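Local coordinates for protein S-adenosylmethionine:tRNA ribosyltransferase-isomerase (Thermus thermophilus, PDB 1WDI) that probably transfers and isomerizes the ribose of S-adenosylmethionine onto the 7-aminomethyl group of preQ1 in tRNA, giving epoxyqueuosine on the queuosine pathway, at residues A[263-268]-A[289-294]; A[238-243]-A[272-277]; A[55-60]-A[203-208]. All coordinates share one frame; numbering follows the deposited sequence.

All three contacts belong to the part of the chain built round the large mixed sheet. Contact 3 is a parallel pairing inside that sheet. Contact 2 sets helix 237-248 against segment 272-277; its centre is about 11 Å from that of contact 3, and A242 CB approaches R205 NE to 3.4 Å. Contact 1 joins the end of helix 258-266 to loop 289-294, with its centre about 12 Å from the centre of contact 2. Here V293 works for both: its CG2 lies 3.5 Å from V274 CG2 and its CG1 3.6 Å from V243 CG1. Contacts 1 and 3, about 15 Å apart between centres, meet where L207 CD2 packs on A263 CB at 3.9 Å.

Contact 1 (A[263-268]-A[289-294]); sequences ALESAY and YTFKVV
The C-terminal end of helix 258-266 is tied to the loop between strands 277-281 and 296-300 by one buried carboxylate, that of E265, which accepts three consecutive backbone N-H groups from K292, V293 and V294. OE1 receives K292 N at 2.8 Å on its syn lone pair, in a nearly straight bond (170°). OE2 takes two donors: V293 N comes from the syn side at 2.8 Å, somewhat out of the carboxylate plane and more bent (151°), while V294 N arrives nearly along the C-O axis at 3.0 Å. A bend about CB-CG (chi2 -64°) turns CD of the glutamate toward the loop.

Water 1 donates to both E265 OE1 and E265 O, and accepts from Y289 OH, so side chain, helix backbone and tyrosine are joined through one solvent molecule. The rings of Y289 and F291 stand steeply to the carboxylate plane and meet its oxygens at their edges. Three N-H groups and a water-borne hydrogen directed at this group would be expected to stabilise its negative charge.

Apolar contacts flank the polar centre. K292 CB sits over the middle of the Y268 ring, 3.6 Å from the centroid, in a CH-pi contact, and CG continues across the same ring near CD2 and CE2. V293 divides its methyls: CG1 faces L264 CB at 4.0 Å, and CG2 approaches Y268 CD1 at 3.8 Å obliquely. Helix 307-316 lies beyond, where F315 meets the F291 ring edge-to-face and touches V294. In fold terms, a helix-end carboxylate accepts three successive main-chain N-H groups of the irregular loop leading into strand 296-300 of the mixed sheet.

Contact 2 (A[238-243]-A[272-277]); sequences EVAEAV and VGVVAG
A240 CB and V243 CG1 face segment 272-277 from one side of helix 237-248, an apolar packing of helix against a beta hairpin arm with no hydrogen bond between the two segments. The hairpin is the short antiparallel pair 268-269 and 273-274, in which V272 and G273 both lie opposite R269 as a classic beta bulge. A240 sits where the backbones come nearest, its CA 5.2 Å from A276 CA. Its methyl points at the second hairpin strand and its continuation, and rests on main chain as much as on side chains: CB is 3.7 Å from both V274 O and A276 N, and it meets A276 CB methyl to methyl at 3.8 Å. The small side chain thus lets the helix come close to the extended backbone.

One helical turn on, V243 crosses V274 obliquely. The branch that touches is CG1, anti to its backbone N (chi1 166°), 4.1 Å from V274 CG2, which lies beside the N of its own residue. The other methyl of V274, CG1, is turned toward A240, so the two branches of this valine meet residues one helical turn apart.

Beyond the pair, I235 of strand 231-235 touches both A240 and V274, and V293 packs on V243 and V274. Further along the same helix, N244 OD1 accepts a hydrogen bond from V274 N.

Contact 3 (A[55-60]-A[203-208]); sequences GDVLVF and ELRFLT
F60 and F206 run alongside each other in the same direction, their rings forming an offset stack with centroids 4.9 Å apart and planes 14° from parallel. Both hold CG anti to the carbonyl carbon (chi1 -55° and -59°), which sends the neighbouring rings off the same way. F60 CD1 stands over one face of the F206 ring, toward its rim, while F60 CB packs on F206 CD2 at 3.6 Å. Next to them L204 CD2 bridges two partners, reaching the edge of the F60 ring at CE1 (3.9 Å) and the CD2 methyl of L58. On the opposite side of the sheet from the phenylalanines, V57 CG2 rests on the carboxylate carbon of E203, and V57 CG1 on R205 CG at 3.7 Å. R205 grips E203 side-on: NE and NH2 both bind OE1, which lies in the guanidinium plane, NH2 at 2.7 Å completing a salt bridge.

These side chains are held in register by a parallel pairing of strands 57-73 and 203-211 in the large mixed sheet. Five backbone bonds zigzag between them, from E203 N to D56 O through to L207 N and F60 O.

Farther out, strand 253-256 pairs with strand 57-73 too, and helix 191-199 touches L58 and F60. A242 and A246 of helix 237-248 lie against the V57, E203 and R205 face. E203 OE2 forms a second salt bridge, with R251; D56 OD2 makes one with R252 NH2 and a hydrogen bond with R53 N.

Contact 1 (A[263-268]-A[289-294])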
loop_
_atom_site.group_PDB
_atom_site.type_symbol
_atom_site.label_atom_id
_atom_site.label_comp_id
_atom_site.label_asym_id
_atom_site.label_seq_id
_atom_site.Cartn_x
_atom_site.Cartn_y
_atom_site.Cartn_z
ATOM N N ALA A 263 0.155 9.020 -1.153
ATOM C CA ALA A 263 1.181 9.399 -2.110
ATOM C C ALA A 263 0.730 10.583 -2.965
ATOM O O ALA A 263 1.456 11.571 -3.082
ATOM C CB ALA A 263 1.549 8.210 -2.994
ATOM N N LEU A 264 -0.466 10.498 -3.548
ATOM C CA LEU A 264 -0.975 11.589 -4.386
ATOM C C LEU A 264 -1.117 12.909 -3.622
ATOM O O LEU A 264 -0.684 13.961 -4.099
ATOM C CB LEU A 264 -2.325 11.213 -5.009
ATOM C CG LEU A 264 -2.325 10.082 -6.048
ATOM C CD1 LEU A 264 -3.763 9.794 -6.510
ATOM C CD2 LEU A 264 -1.460 10.491 -7.246
ATOM N N GLU A 265 -1.725 12.865 -2.439
ATOM C CA GLU A 265 -1.904 14.086 -1.657
ATOM C C GLU A 265 -0.565 14.678 -1.199
ATOM O O GLU A 265 -0.404 15.890 -1.149
ATOM C CB GLU A 265 -2.814 13.814 -0.451
ATOM C CG GLU A 265 -4.271 13.457 -0.810
ATOM C CD GLU A 265 -5.028 14.586 -1.510
ATOM O OE1 GLU A 265 -4.813 15.764 -1.158
ATOM O OE2 GLU A 265 -5.860 14.303 -2.399
ATOM N N SER A 266 0.397 13.821 -0.881
ATOM C CA SER A 266 1.713 14.287 -0.451
ATOM C C SER A 266 2.516 14.895 -1.606
ATOM O O SER A 266 3.353 15.775 -1.398
ATOM C CB SER A 266 2.508 13.133 0.153
ATOM O OG SER A 266 3.858 13.521 0.363
ATOM N N ALA A 267 2.249 14.423 -2.820
ATOM C CA ALA A 267 2.954 14.892 -4.012
ATOM C C ALA A 267 2.340 16.138 -4.637
ATOM O O ALA A 267 2.864 16.664 -5.615
ATOM C CB ALA A 267 3.008 13.777 -5.049
ATOM N N TYR A 268 1.228 16.606 -4.082
ATOM C CA TYR A 268 0.561 17.792 -4.606
ATOM C C TYR A 268 1.304 19.066 -4.217
ATOM O O TYR A 268 1.726 19.214 -3.071
ATOM C CB TYR A 268 -0.869 17.880 -4.066
ATOM C CG TYR A 268 -1.632 19.090 -4.561
ATOM C CD1 TYR A 268 -2.232 19.094 -5.819
ATOM C CD2 TYR A 268 -1.730 20.246 -3.778
ATOM C CE1 TYR A 268 -2.915 20.221 -6.290
ATOM C CE2 TYR A 268 -2.405 21.378 -4.241
ATOM C CZ TYR A 268 -2.995 21.357 -5.493
ATOM O OH TYR A 268 -3.682 22.464 -5.944
ATOM N N TYR A 289 -9.501 17.606 6.865
ATOM C CA TYR A 289 -8.508 17.575 5.805
ATOM C C TYR A 289 -9.186 17.767 4.458
ATOM O O TYR A 289 -10.197 17.123 4.167
ATOM C CB TYR A 289 -7.746 16.244 5.810
ATOM C CG TYR A 289 -6.602 16.215 4.814
ATOM C CD1 TYR A 289 -5.373 16.811 5.113
ATOM C CD2 TYR A 289 -6.770 15.655 3.550
ATOM C CE1 TYR A 289 -4.343 16.852 4.170
ATOM C CE2 TYR A 289 -5.753 15.692 2.602
ATOM C CZ TYR A 289 -4.544 16.294 2.916
ATOM O OH TYR A 289 -3.551 16.351 1.966
ATOM N N THR A 290 -8.639 18.663 3.641
ATOM C CA THR A 290 -9.194 18.916 2.322
ATOM C C THR A 290 -8.336 18.192 1.289
ATOM O O THR A 290 -7.137 18.452 1.168
ATOM C CB THR A 290 -9.216 20.423 1.997
ATOM O OG1 THR A 290 -10.052 21.102 2.943
ATOM C CG2 THR A 290 -9.765 20.659 0.588
ATOM N N PHE A 291 -8.947 17.267 0.558
ATOM C CA PHE A 291 -8.217 16.520 -0.455
ATOM C C PHE A 291 -8.048 17.377 -1.697
ATOM O O PHE A 291 -9.001 17.979 -2.180
ATOM C CB PHE A 291 -8.945 15.207 -0.774
ATOM C CG PHE A 291 -8.971 14.256 0.384
ATOM C CD1 PHE A 291 -9.822 14.483 1.473
ATOM C CD2 PHE A 291 -8.066 13.200 0.451
ATOM C CE1 PHE A 291 -9.759 13.679 2.605
ATOM C CE2 PHE A 291 -7.993 12.388 1.580
ATOM C CZ PHE A 291 -8.843 12.632 2.665
ATOM N N LYS A 292 -6.817 17.439 -2.193
ATOM C CA LYS A 292 -6.486 18.237 -3.364
ATOM C C LYS A 292 -6.414 17.422 -4.657
ATOM O O LYS A 292 -6.433 17.984 -5.753
ATOM C CB LYS A 292 -5.143 18.944 -3.133
ATOM C CG LYS A 292 -5.173 20.002 -2.028
ATOM C CD LYS A 292 -6.062 21.164 -2.446
ATOM C CE LYS A 292 -6.107 22.263 -1.403
ATOM N NZ LYS A 292 -6.956 23.394 -1.882
ATOM N N VAL A 293 -6.337 16.105 -4.534
ATOM C CA VAL A 293 -6.237 15.249 -5.713
ATOM C C VAL A 293 -7.308 14.166 -5.812
ATOM O O VAL A 293 -7.958 14.024 -6.843
ATOM C CB VAL A 293 -4.860 14.551 -5.763
ATOM C CG1 VAL A 293 -4.720 13.743 -7.064
ATOM C CG2 VAL A 293 -3.749 15.597 -5.638
ATOM N N VAL A 294 -7.480 13.402 -4.738
ATOM C CA VAL A 294 -8.439 12.303 -4.719
ATOM C C VAL A 294 -9.904 12.734 -4.750
ATOM O O VAL A 294 -10.358 13.469 -3.870
ATOM C CB VAL A 294 -8.200 11.413 -3.476
ATOM C CG1 VAL A 294 -9.154 10.217 -3.486
ATOM C CG2 VAL A 294 -6.741 10.952 -3.453
HETATM O O HOH W 1 -2.616 17.321 -0.821
#

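Contact 2 (A[238-243]-A[272-277])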
loop_
_atom_site.group_PDB
_atom_site.type_symbol
_atom_site.label_atom_id
_atom_site.label_comp_id
_atom_site.label_asym_id
_atom_site.label_seq_id
_atom_site.Cartn_x
_atom_site.Cartn_y
_atom_site.Cartn_z
ATOM N N GLU A 238 4.293 9.896 -16.500
ATOM C CA GLU A 238 3.025 9.726 -17.213
ATOM C C GLU A 238 1.836 9.759 -16.255
ATOM O O GLU A 238 0.753 10.216 -16.616
ATOM C CB GLU A 238 3.021 8.401 -17.994
ATOM C CG GLU A 238 3.061 7.165 -17.111
ATOM C CD GLU A 238 3.326 5.883 -17.889
ATOM O OE1 GLU A 238 2.467 5.473 -18.706
ATOM O OE2 GLU A 238 4.403 5.283 -17.678
ATOM N N VAL A 239 2.037 9.264 -15.037
ATOM C CA VAL A 239 0.970 9.248 -14.040
ATOM C C VAL A 239 0.698 10.657 -13.525
ATOM O O VAL A 239 -0.451 11.099 -13.469
ATOM C CB VAL A 239 1.327 8.323 -12.847
ATOM C CG1 VAL A 239 0.266 8.432 -11.759
ATOM C CG2 VAL A 239 1.433 6.883 -13.331
ATOM N N ALA A 240 1.757 11.370 -13.154
ATOM C CA ALA A 240 1.598 12.733 -12.663
ATOM C C ALA A 240 0.908 13.546 -13.752
ATOM O O ALA A 240 -0.027 14.298 -13.487
ATOM C CB ALA A 240 2.955 13.343 -12.338
ATOM N N GLU A 241 1.367 13.376 -14.988
ATOM C CA GLU A 241 0.786 14.107 -16.107
ATOM C C GLU A 241 -0.690 13.759 -16.325
ATOM O O GLU A 241 -1.512 14.640 -16.589
ATOM C CB GLU A 241 1.595 13.839 -17.384
ATOM C CG GLU A 241 1.035 14.501 -18.630
ATOM C CD GLU A 241 1.976 14.400 -19.812
ATOM O OE1 GLU A 241 2.659 13.364 -19.946
ATOM O OE2 GLU A 241 2.027 15.353 -20.617
ATOM N N ALA A 242 -1.026 12.480 -16.202
ATOM C CA ALA A 242 -2.408 12.037 -16.400
ATOM C C ALA A 242 -3.350 12.554 -15.307
ATOM O O ALA A 242 -4.505 12.896 -15.579
ATOM C CB ALA A 242 -2.466 10.510 -16.454
ATOM N N VAL A 243 -2.857 12.611 -14.076
ATOM C CA VAL A 243 -3.664 13.091 -12.958
ATOM C C VAL A 243 -3.927 14.589 -13.083
ATOM O O VAL A 243 -5.053 15.053 -12.882
ATOM C CB VAL A 243 -2.970 12.800 -11.602
ATOM C CG1 VAL A 243 -3.638 13.584 -10.485
ATOM C CG2 VAL A 243 -3.040 11.303 -11.301
ATOM N N VAL A 272 0.876 23.897 -9.067
ATOM C CA VAL A 272 1.476 22.921 -9.968
ATOM C C VAL A 272 0.620 21.675 -10.169
ATOM O O VAL A 272 0.351 21.272 -11.300
ATOM C CB VAL A 272 2.861 22.457 -9.443
ATOM C CG1 VAL A 272 3.439 21.382 -10.359
ATOM C CG2 VAL A 272 3.810 23.641 -9.346
ATOM N N GLY A 273 0.201 21.075 -9.060
ATOM C CA GLY A 273 -0.577 19.854 -9.113
ATOM C C GLY A 273 0.338 18.770 -8.565
ATOM O O GLY A 273 1.255 19.074 -7.804
ATOM N N VAL A 274 0.110 17.520 -8.953
ATOM C CA VAL A 274 0.935 16.408 -8.485
ATOM C C VAL A 274 2.258 16.401 -9.248
ATOM O O VAL A 274 2.264 16.487 -10.477
ATOM C CB VAL A 274 0.206 15.052 -8.702
ATOM C CG1 VAL A 274 1.170 13.887 -8.493
ATOM C CG2 VAL A 274 -0.977 14.940 -7.739
ATOM N N VAL A 275 3.372 16.301 -8.527
ATOM C CA VAL A 275 4.681 16.291 -9.180
ATOM C C VAL A 275 5.227 14.884 -9.371
ATOM O O VAL A 275 5.086 14.017 -8.503
ATOM C CB VAL A 275 5.742 17.127 -8.396
ATOM C CG1 VAL A 275 5.305 18.581 -8.314
ATOM C CG2 VAL A 275 5.951 16.561 -7.011
ATOM N N ALA A 276 5.851 14.668 -10.525
ATOM C CA ALA A 276 6.442 13.380 -10.860
ATOM C C ALA A 276 7.700 13.131 -10.049
ATOM O O ALA A 276 8.357 14.071 -9.600
ATOM C CB ALA A 276 6.776 13.334 -12.348
ATOM N N GLY A 277 8.025 11.859 -9.845
ATOM C CA GLY A 277 9.231 11.537 -9.117
ATOM C C GLY A 277 9.077 10.933 -7.741
ATOM O O GLY A 277 7.974 10.619 -7.279
#

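Contact 3 (A[55-60]-A[203-208])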
loop_
_atom_site.group_PDB
_atom_site.type_symbol
_atom_site.label_atom_id
_atom_site.label_comp_id
_atom_site.label_asym_id
_atom_site.label_seq_id
_atom_site.Cartn_x
_atom_site.Cartn_y
_atom_site.Cartn_z
ATOM N N GLY A 55 -13.160 8.184 -18.811
ATOM C CA GLY A 55 -12.467 9.402 -18.439
ATOM C C GLY A 55 -12.015 9.357 -16.993
ATOM O O GLY A 55 -11.101 10.081 -16.616
ATOM N N ASP A 56 -12.660 8.526 -16.174
ATOM C CA ASP A 56 -12.243 8.401 -14.783
ATOM C C ASP A 56 -10.800 7.913 -14.808
ATOM O O ASP A 56 -10.413 7.139 -15.685
ATOM C CB ASP A 56 -13.081 7.364 -14.024
ATOM C CG ASP A 56 -14.406 7.914 -13.528
ATOM O OD1 ASP A 56 -14.563 9.149 -13.437
ATOM O OD2 ASP A 56 -15.288 7.096 -13.203
ATOM N N VAL A 57 -10.001 8.377 -13.859
ATOM C CA VAL A 57 -8.617 7.947 -13.775
ATOM C C VAL A 57 -8.472 7.130 -12.500
ATOM O O VAL A 57 -8.570 7.660 -11.389
ATOM C CB VAL A 57 -7.642 9.138 -13.718
ATOM C CG1 VAL A 57 -6.210 8.623 -13.619
ATOM C CG2 VAL A 57 -7.808 10.002 -14.954
ATOM N N LEU A 58 -8.251 5.833 -12.674
ATOM C CA LEU A 58 -8.094 4.912 -11.558
ATOM C C LEU A 58 -6.595 4.765 -11.283
ATOM O O LEU A 58 -5.837 4.309 -12.142
ATOM C CB LEU A 58 -8.718 3.567 -11.937
ATOM C CG LEU A 58 -9.279 2.612 -10.881
ATOM C CD1 LEU A 58 -10.208 3.347 -9.930
ATOM C CD2 LEU A 58 -10.032 1.491 -11.592
ATOM N N VAL A 59 -6.175 5.168 -10.090
ATOM C CA VAL A 59 -4.769 5.104 -9.707
ATOM C C VAL A 59 -4.526 4.028 -8.644
ATOM O O VAL A 59 -5.150 4.042 -7.576
ATOM C CB VAL A 59 -4.281 6.481 -9.169
ATOM C CG1 VAL A 59 -2.787 6.446 -8.887
ATOM C CG2 VAL A 59 -4.587 7.570 -10.183
ATOM N N PHE A 60 -3.618 3.104 -8.958
ATOM C CA PHE A 60 -3.251 2.000 -8.075
ATOM C C PHE A 60 -1.813 2.164 -7.620
ATOM O O PHE A 60 -1.075 3.016 -8.115
ATOM C CB PHE A 60 -3.281 0.644 -8.798
ATOM C CG PHE A 60 -4.580 0.317 -9.471
ATOM C CD1 PHE A 60 -4.935 0.929 -10.671
ATOM C CD2 PHE A 60 -5.419 -0.651 -8.938
ATOM C CE1 PHE A 60 -6.112 0.571 -11.331
ATOM C CE2 PHE A 60 -6.606 -1.014 -9.593
ATOM C CZ PHE A 60 -6.945 -0.401 -10.789
ATOM N N GLU A 203 -9.126 5.011 -17.202
ATOM C CA GLU A 203 -7.675 4.992 -17.192
ATOM C C GLU A 203 -7.183 4.166 -16.018
ATOM O O GLU A 203 -7.752 4.220 -14.926
ATOM C CB GLU A 203 -7.121 6.414 -17.090
ATOM C CG GLU A 203 -7.422 7.281 -18.290
ATOM C CD GLU A 203 -6.668 8.594 -18.261
ATOM O OE1 GLU A 203 -5.524 8.606 -17.763
ATOM O OE2 GLU A 203 -7.210 9.606 -18.753
ATOM N N LEU A 204 -6.132 3.392 -16.255
ATOM C CA LEU A 204 -5.547 2.558 -15.219
ATOM C C LEU A 204 -4.111 3.046 -15.055
ATOM O O LEU A 204 -3.253 2.762 -15.891
ATOM C CB LEU A 204 -5.581 1.088 -15.654
ATOM C CG LEU A 204 -6.968 0.534 -16.027
ATOM C CD1 LEU A 204 -6.827 -0.910 -16.486
ATOM C CD2 LEU A 204 -7.921 0.614 -14.830
ATOM N N ARG A 205 -3.859 3.800 -13.987
ATOM C CA ARG A 205 -2.530 4.358 -13.737
ATOM C C ARG A 205 -1.903 3.775 -12.477
ATOM O O ARG A 205 -2.595 3.559 -11.479
ATOM C CB ARG A 205 -2.629 5.878 -13.598
ATOM C CG ARG A 205 -3.324 6.573 -14.756
ATOM C CD ARG A 205 -2.502 6.511 -16.038
ATOM N NE ARG A 205 -3.143 7.269 -17.106
ATOM C CZ ARG A 205 -2.559 7.576 -18.257
ATOM N NH1 ARG A 205 -1.311 7.187 -18.493
ATOM N NH2 ARG A 205 -3.221 8.275 -19.167
ATOM N N PHE A 206 -0.591 3.541 -12.515
ATOM C CA PHE A 206 0.103 2.963 -11.370
ATOM C C PHE A 206 1.291 3.775 -10.839
ATOM O O PHE A 206 2.212 4.120 -11.591
ATOM C CB PHE A 206 0.611 1.554 -11.716
ATOM C CG PHE A 206 -0.475 0.589 -12.129
ATOM C CD1 PHE A 206 -1.109 0.710 -13.364
ATOM C CD2 PHE A 206 -0.849 -0.452 -11.287
ATOM C CE1 PHE A 206 -2.098 -0.192 -13.753
ATOM C CE2 PHE A 206 -1.839 -1.363 -11.665
ATOM C CZ PHE A 206 -2.465 -1.232 -12.901
ATOM N N LEU A 207 1.268 4.088 -9.546
ATOM C CA LEU A 207 2.397 4.783 -8.939
ATOM C C LEU A 207 3.148 3.698 -8.168
ATOM O O LEU A 207 2.643 2.580 -8.005
ATOM C CB LEU A 207 1.941 5.917 -8.011
ATOM C CG LEU A 207 0.897 5.678 -6.917
ATOM C CD1 LEU A 207 1.508 4.932 -5.743
ATOM C CD2 LEU A 207 0.366 7.029 -6.467
ATOM N N THR A 208 4.341 4.020 -7.690
ATOM C CA THR A 208 5.158 3.035 -6.994
ATOM C C THR A 208 5.383 3.254 -5.505
ATOM O O THR A 208 5.753 4.342 -5.075
ATOM C CB THR A 208 6.553 2.941 -7.652
ATOM O OG1 THR A 208 6.410 2.760 -9.066
ATOM C CG2 THR A 208 7.332 1.784 -7.075
#